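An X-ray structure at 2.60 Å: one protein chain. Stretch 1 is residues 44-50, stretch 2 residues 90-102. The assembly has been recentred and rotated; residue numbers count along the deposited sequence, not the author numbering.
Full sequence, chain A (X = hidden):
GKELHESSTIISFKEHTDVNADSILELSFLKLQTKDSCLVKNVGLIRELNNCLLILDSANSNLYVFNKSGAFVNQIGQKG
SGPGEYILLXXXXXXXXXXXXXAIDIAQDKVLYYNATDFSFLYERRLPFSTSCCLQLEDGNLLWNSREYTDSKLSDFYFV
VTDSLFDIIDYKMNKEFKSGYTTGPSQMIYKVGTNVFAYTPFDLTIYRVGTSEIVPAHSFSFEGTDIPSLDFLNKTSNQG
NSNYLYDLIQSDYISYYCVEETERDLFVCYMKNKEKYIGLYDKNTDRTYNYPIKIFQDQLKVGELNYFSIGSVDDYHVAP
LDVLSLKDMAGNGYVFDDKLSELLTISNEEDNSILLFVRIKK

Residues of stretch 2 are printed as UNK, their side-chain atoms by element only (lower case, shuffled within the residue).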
# COMPACT_ATOMS: atom_id res chain seq x y z
N GLY A 44 -0.07 23.93 12.18
CA GLY A 44 1.24 23.45 11.73
C GLY A 44 1.52 23.64 10.26
O GLY A 44 2.58 24.16 9.90
N LEU A 45 0.58 23.21 9.41
CA LEU A 45 0.72 23.26 7.95
C LEU A 45 -0.61 23.66 7.32
O LEU A 45 -1.66 23.30 7.84
CB LEU A 45 1.16 21.88 7.46
CG LEU A 45 1.31 21.54 5.97
CD1 LEU A 45 2.32 22.44 5.24
CD2 LEU A 45 1.71 20.07 5.82
N ILE A 46 -0.56 24.40 6.21
CA ILE A 46 -1.76 24.85 5.49
C ILE A 46 -1.58 24.82 3.97
O ILE A 46 -0.53 25.19 3.47
CB ILE A 46 -2.20 26.25 6.00
CG1 ILE A 46 -3.60 26.62 5.48
CG2 ILE A 46 -1.19 27.34 5.63
CD1 ILE A 46 -4.18 27.85 6.14
N ARG A 47 -2.62 24.34 3.25
CA ARG A 47 -2.63 24.22 1.79
C ARG A 47 -4.00 24.59 1.22
O ARG A 47 -5.02 24.29 1.85
CB ARG A 47 -2.34 22.77 1.36
CG ARG A 47 -0.99 22.18 1.78
CD ARG A 47 0.19 22.92 1.17
NE ARG A 47 1.48 22.28 1.46
CZ ARG A 47 2.69 22.84 1.34
NH1 ARG A 47 2.84 24.12 0.97
NH2 ARG A 47 3.79 22.12 1.63
N GLU A 48 -4.01 25.22 0.04
CA GLU A 48 -5.26 25.56 -0.67
C GLU A 48 -5.74 24.32 -1.43
O GLU A 48 -4.93 23.50 -1.84
CB GLU A 48 -5.06 26.66 -1.73
CG GLU A 48 -4.60 28.03 -1.23
CD GLU A 48 -4.67 29.10 -2.33
OE1 GLU A 48 -5.79 29.40 -2.81
OE2 GLU A 48 -3.62 29.67 -2.70
N LEU A 49 -7.05 24.21 -1.61
CA LEU A 49 -7.67 23.11 -2.39
C LEU A 49 -9.09 23.54 -2.74
O LEU A 49 -9.98 23.51 -1.88
CB LEU A 49 -7.68 21.80 -1.60
CG LEU A 49 -8.36 20.59 -2.26
CD1 LEU A 49 -7.71 20.25 -3.59
CD2 LEU A 49 -8.37 19.40 -1.32
N ASN A 50 -9.29 23.92 -4.01
CA ASN A 50 -10.56 24.47 -4.51
C ASN A 50 -10.72 25.80 -3.73
O ASN A 50 -9.75 26.56 -3.70
CB ASN A 50 -11.73 23.46 -4.36
CG ASN A 50 -11.37 22.05 -4.84
OD1 ASN A 50 -11.78 21.07 -4.22
ND2 ASN A 50 -10.57 21.95 -5.90
N UNK A 90 2.70 14.26 10.57
CA UNK A 90 3.81 15.19 10.34
C UNK A 90 3.59 16.04 9.09
O UNK A 90 4.08 17.16 9.03
o UNK A 90 4.95 13.43 9.16
c UNK A 90 5.11 14.40 10.17
N UNK A 91 2.88 15.51 8.10
CA UNK A 91 2.65 16.22 6.84
C UNK A 91 1.56 15.57 5.98
O UNK A 91 1.02 14.51 6.32
o UNK A 91 3.82 17.02 4.85
c UNK A 91 3.96 16.24 6.02
N UNK A 92 1.23 16.23 4.88
CA UNK A 92 0.30 15.70 3.87
C UNK A 92 0.53 16.40 2.51
O UNK A 92 1.30 17.35 2.42
c UNK A 92 -1.42 18.00 5.58
c UNK A 92 -1.85 19.33 5.67
c UNK A 92 -2.74 19.19 3.44
c UNK A 92 -1.65 17.26 4.42
c UNK A 92 -1.17 15.83 4.32
c UNK A 92 -2.52 19.92 4.61
c UNK A 92 -2.32 17.87 3.36
N UNK A 93 -0.11 15.90 1.47
CA UNK A 93 -0.03 16.54 0.14
C UNK A 93 -1.23 16.15 -0.70
O UNK A 93 -1.93 15.18 -0.38
c UNK A 93 2.18 12.52 -0.56
c UNK A 93 2.00 13.85 -0.15
c UNK A 93 1.32 13.08 -2.74
c UNK A 93 1.83 12.14 -1.85
c UNK A 93 1.48 14.80 -1.03
c UNK A 93 1.15 14.40 -2.34
c UNK A 93 1.30 16.24 -0.60
N UNK A 94 -1.49 16.95 -1.73
CA UNK A 94 -2.59 16.74 -2.67
C UNK A 94 -1.89 16.32 -3.95
O UNK A 94 -0.91 16.96 -4.34
c UNK A 94 -3.39 18.05 -2.87
c UNK A 94 -3.94 18.54 -1.53
c UNK A 94 -4.51 17.87 -3.90
N UNK A 95 -2.38 15.27 -4.63
CA UNK A 95 -1.73 14.85 -5.87
C UNK A 95 -1.97 15.91 -6.96
O UNK A 95 -2.90 16.72 -6.85
c UNK A 95 -3.48 13.29 -6.94
o UNK A 95 -3.58 12.80 -8.10
o UNK A 95 -4.47 13.63 -6.25
c UNK A 95 -2.10 13.41 -6.32
N UNK A 96 -1.12 15.90 -7.98
CA UNK A 96 -1.18 16.87 -9.08
C UNK A 96 -2.55 16.91 -9.79
O UNK A 96 -3.00 17.98 -10.18
o UNK A 96 1.55 17.36 -8.42
c UNK A 96 1.35 16.76 -9.50
c UNK A 96 -0.05 16.62 -10.10
n UNK A 96 2.34 16.20 -10.19
N UNK A 97 -3.20 15.75 -9.93
CA UNK A 97 -4.54 15.66 -10.54
C UNK A 97 -5.72 16.01 -9.63
O UNK A 97 -6.84 16.14 -10.12
c UNK A 97 -3.82 13.85 -12.17
c UNK A 97 -4.79 14.24 -11.09
n UNK A 97 -3.60 12.55 -12.32
o UNK A 97 -3.28 14.69 -12.89
N UNK A 98 -5.49 16.15 -8.33
CA UNK A 98 -6.54 16.44 -7.33
C UNK A 98 -7.56 15.30 -7.24
O UNK A 98 -8.76 15.52 -7.41
n UNK A 98 -5.97 22.68 -8.33
c UNK A 98 -6.68 20.31 -7.86
c UNK A 98 -7.17 17.83 -7.54
c UNK A 98 -6.14 18.94 -7.50
c UNK A 98 -5.53 21.31 -7.96
N UNK A 99 -7.04 14.09 -7.04
CA UNK A 99 -7.82 12.86 -6.81
C UNK A 99 -7.81 12.53 -5.32
O UNK A 99 -8.87 12.23 -4.75
o UNK A 99 -6.09 11.62 -9.62
c UNK A 99 -7.15 11.80 -9.02
n UNK A 99 -8.28 12.13 -9.64
c UNK A 99 -7.22 11.65 -7.52
N UNK A 100 -6.62 12.56 -4.71
CA UNK A 100 -6.44 12.19 -3.31
C UNK A 100 -5.62 13.14 -2.46
O UNK A 100 -4.81 13.90 -2.98
c UNK A 100 -4.31 10.70 -3.67
c UNK A 100 -1.61 10.41 -4.47
c UNK A 100 -1.92 10.90 -3.20
c UNK A 100 -3.25 11.04 -2.81
c UNK A 100 -5.77 10.81 -3.22
c UNK A 100 -2.64 10.06 -5.35
o UNK A 100 -0.28 10.29 -4.83
c UNK A 100 -3.98 10.19 -4.95
N UNK A 101 -5.82 13.01 -1.15
CA UNK A 101 -5.07 13.72 -0.11
C UNK A 101 -4.38 12.60 0.71
O UNK A 101 -5.06 11.76 1.30
c UNK A 101 -7.85 16.27 0.73
c UNK A 101 -5.14 15.16 1.97
c UNK A 101 -6.64 15.69 0.03
c UNK A 101 -5.96 14.57 0.82
N UNK A 102 -3.05 12.61 0.73
CA UNK A 102 -2.23 11.59 1.38
C UNK A 102 -1.57 12.18 2.62
O UNK A 102 -0.68 13.03 2.48
c UNK A 102 -1.18 11.08 0.41

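Position 90 carries one carbon and then one oxygen, and its CA-to-CB bond points away from stretch 1; this is Ser90. Position 91 has the same two atoms on a sideways CB, and its oxygen lies 3.8 Å from Leu45 CD2. It is Ser91, and the oxygen is OG.

Position 92 shows one carbon followed by a ring of six carbons without a substituent. Two ring carbons approach stretch 1, one 3.6 Å from Leu45 CD2 and the other 3.8 Å from Arg47 CG. The residue is Phe92, and these atoms are CE1 and CE2; both neighbours meet the ring obliquely. Position 93 has the same carbon and bare ring, yet its CB stays 6.4 Å from Arg47 NE and the ring lies farther off: Phe93, its end leading away.

Position 94 has three carbons, one carrying the other two, and the nearest methyl is 4.0 Å from Leu49 CD1. This is Val94, and the methyl is CG1.

Position 95 has two carbons, the second bearing two oxygens, a carboxylate out of reach of stretch 1: Asp95. Positions 96 and 97 each have two carbons, the second bearing one oxygen and one nitrogen, and neither touches stretch 1; they are Asn96 and Asn97. Position 98 is four carbons in a row ending in nitrogen, with the third carbon 4.4 Å from Leu49 CD1: Lys98, that carbon being CD. Its backbone N bonds Asp95 O at 3.0 Å, closing a type I turn.

Position 99 repeats the two carbons, oxygen and nitrogen, without contact: Asn99. Its backbone N donates to Asp95 OD1 at 2.7 Å. Position 100 has a carbon and a six-carbon ring bearing an oxygen, again out of reach: Tyr100, whose N donates to the same Asp95 OD1 at 2.9 Å. Position 101 has four carbons forked at the first, one arm two carbons long and ending 3.8 Å from Leu49 CD2: Ile101, through CD1. Position 102 is a single carbon out of reach of stretch 1, Ala102; its backbone N donates to Phe93 O at 3.0 Å, and Phe93 N to Ala102 O at 3.1 Å.

Strands 45-49 and 90-94 run nearly parallel (5°), 8.5 Å apart at closest approach. No hydrogen bond crosses between the stretches, so side-chain packing makes the contact: Leu45, Arg47 and Leu49 point toward stretch 2, while Ile46 and Glu48 point away. Leu45 and Arg47 pack on Phe92; Leu49 meets Val94, Lys98 and Ile101. The two stretches bury 385 Å² between them, both sides summed.

Stretch 2, residues 90-102: SSFFVDNNKNYIA
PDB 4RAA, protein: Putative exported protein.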